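Local coordinates for protein MHC class I antigen (PDB 5H5Z) that probably presents short peptides on the cell surface to T cells, holding them in a groove in complex with beta-2-microglobulin, at residues Y110-D115 against H141-L146. Sequence-based numbering, arbitrary orientation.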
# COMPACT_ATOMS: atom_id res chain seq x y z
N TYR A 110 8.61 -14.02 -8.64
CA TYR A 110 9.56 -14.21 -7.55
C TYR A 110 10.75 -13.29 -7.81
O TYR A 110 11.46 -13.45 -8.81
CB TYR A 110 10.01 -15.68 -7.48
CG TYR A 110 10.02 -16.27 -6.08
CD1 TYR A 110 10.93 -15.84 -5.12
CD2 TYR A 110 9.12 -17.29 -5.72
CE1 TYR A 110 10.93 -16.37 -3.84
CE2 TYR A 110 9.12 -17.83 -4.45
CZ TYR A 110 10.03 -17.37 -3.51
OH TYR A 110 10.03 -17.91 -2.25
N GLN A 111 10.96 -12.32 -6.92
CA GLN A 111 11.92 -11.23 -7.17
C GLN A 111 12.67 -10.82 -5.91
O GLN A 111 12.12 -10.86 -4.80
CB GLN A 111 11.19 -10.00 -7.73
CG GLN A 111 10.48 -10.24 -9.05
CD GLN A 111 9.41 -9.20 -9.35
OE1 GLN A 111 9.23 -8.24 -8.60
NE2 GLN A 111 8.69 -9.39 -10.44
N TYR A 112 13.92 -10.40 -6.08
CA TYR A 112 14.74 -9.90 -4.98
C TYR A 112 15.37 -8.55 -5.36
O TYR A 112 15.65 -8.31 -6.53
CB TYR A 112 15.85 -10.89 -4.65
CG TYR A 112 15.39 -12.24 -4.11
CD1 TYR A 112 14.97 -13.26 -4.97
CD2 TYR A 112 15.39 -12.49 -2.74
CE1 TYR A 112 14.56 -14.49 -4.47
CE2 TYR A 112 14.98 -13.73 -2.23
CZ TYR A 112 14.56 -14.71 -3.10
OH TYR A 112 14.16 -15.94 -2.61
N ALA A 113 15.59 -7.70 -4.36
CA ALA A 113 16.26 -6.40 -4.57
C ALA A 113 17.24 -6.12 -3.46
O ALA A 113 17.00 -6.47 -2.30
CB ALA A 113 15.25 -5.27 -4.67
N TYR A 114 18.35 -5.47 -3.83
CA TYR A 114 19.31 -4.97 -2.87
C TYR A 114 19.31 -3.45 -2.91
O TYR A 114 19.38 -2.85 -3.99
CB TYR A 114 20.71 -5.51 -3.18
CG TYR A 114 21.78 -4.94 -2.28
CD1 TYR A 114 21.80 -5.23 -0.91
CD2 TYR A 114 22.77 -4.09 -2.79
CE1 TYR A 114 22.77 -4.71 -0.08
CE2 TYR A 114 23.75 -3.57 -1.96
CZ TYR A 114 23.75 -3.88 -0.61
OH TYR A 114 24.72 -3.36 0.21
N ASP A 115 19.23 -2.83 -1.73
CA ASP A 115 19.06 -1.37 -1.60
C ASP A 115 17.97 -0.82 -2.52
O ASP A 115 18.13 0.25 -3.12
CB ASP A 115 20.40 -0.63 -1.76
CG ASP A 115 21.31 -0.80 -0.56
OD1 ASP A 115 20.82 -1.13 0.53
OD2 ASP A 115 22.53 -0.61 -0.71
N HIS A 141 24.20 -18.20 -11.03
CA HIS A 141 24.84 -19.51 -11.26
C HIS A 141 24.65 -20.48 -10.10
O HIS A 141 24.38 -21.67 -10.32
CB HIS A 141 26.33 -19.35 -11.59
CG HIS A 141 26.60 -18.60 -12.86
ND1 HIS A 141 25.89 -18.82 -14.02
CD2 HIS A 141 27.52 -17.65 -13.15
CE1 HIS A 141 26.35 -18.03 -14.97
NE2 HIS A 141 27.35 -17.31 -14.47
N LYS A 142 24.80 -19.99 -8.88
CA LYS A 142 24.60 -20.80 -7.68
C LYS A 142 23.18 -21.35 -7.64
O LYS A 142 22.97 -22.54 -7.40
CB LYS A 142 24.89 -19.99 -6.41
CG LYS A 142 24.70 -20.79 -5.13
CD LYS A 142 24.63 -19.88 -3.91
CE LYS A 142 24.21 -20.66 -2.68
NZ LYS A 142 24.50 -19.91 -1.43
N TRP A 143 22.21 -20.47 -7.87
CA TRP A 143 20.80 -20.86 -7.78
C TRP A 143 20.37 -21.81 -8.89
O TRP A 143 19.57 -22.71 -8.67
CB TRP A 143 19.91 -19.61 -7.72
CG TRP A 143 19.89 -19.02 -6.34
CD1 TRP A 143 20.70 -19.35 -5.28
CD2 TRP A 143 19.02 -17.98 -5.87
NE1 TRP A 143 20.38 -18.60 -4.19
CE2 TRP A 143 19.36 -17.75 -4.52
CE3 TRP A 143 17.99 -17.24 -6.45
CZ2 TRP A 143 18.70 -16.80 -3.74
CZ3 TRP A 143 17.34 -16.28 -5.68
CH2 TRP A 143 17.70 -16.07 -4.34
N GLU A 144 20.95 -21.63 -10.08
CA GLU A 144 20.68 -22.54 -11.19
C GLU A 144 21.28 -23.94 -10.95
O GLU A 144 20.69 -24.94 -11.36
CB GLU A 144 21.08 -21.90 -12.53
CG GLU A 144 20.03 -20.90 -13.00
CD GLU A 144 20.52 -19.88 -14.02
OE1 GLU A 144 21.56 -20.09 -14.67
OE2 GLU A 144 19.83 -18.84 -14.18
N ALA A 145 22.41 -24.01 -10.24
CA ALA A 145 22.99 -25.29 -9.82
C ALA A 145 22.17 -25.98 -8.73
O ALA A 145 22.11 -27.21 -8.67
CB ALA A 145 24.43 -25.10 -9.36
N LEU A 146 21.53 -25.18 -7.87
CA LEU A 146 20.75 -25.71 -6.75
C LEU A 146 19.26 -25.93 -7.08
O LEU A 146 18.48 -26.30 -6.19
CB LEU A 146 20.91 -24.83 -5.51
CG LEU A 146 22.30 -24.79 -4.87
CD1 LEU A 146 22.40 -23.65 -3.86
CD2 LEU A 146 22.68 -26.12 -4.21
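Trp143 of helix 134-145 reaches down to Tyr112 on strand 106-114, joining a wall of the MHC class I peptide groove to its beta-sheet floor. With 12.8 Å between Trp143 CA and Tyr112 CA, two long aromatic side chains suit the gap. The CB of Trp143 points toward the strand; chi1 of -79° sets CG beside the backbone N, and chi2 near 11° then carries the benzo end onward to Tyr112. Partway along, NE1 gives its N-H to the backbone of the bound peptide; tryptophan suits the place because its flat apolar ring carries one such donor. Around the indole, Trp129 meets it edge-to-face, while Val120 and Val148 add aliphatic contacts. At the far end the two rings make an offset edge-to-face pair, centroids 5.1 Å apart and planes at 66°. Tyrosine offers the electron-rich face that such C-H edges favour, and a ring long enough to rise from the floor; the Tyr112 side chain also touches Val120 and Asn94. The indole thus links peptide and floor through a single rigid group. Trp143 CZ3 lies just past the phenol rim, 3.5 Å from Tyr112 CE1, whereas Trp143 CH2 sits over the face near the rim, 3.6 Å from Tyr112 CZ.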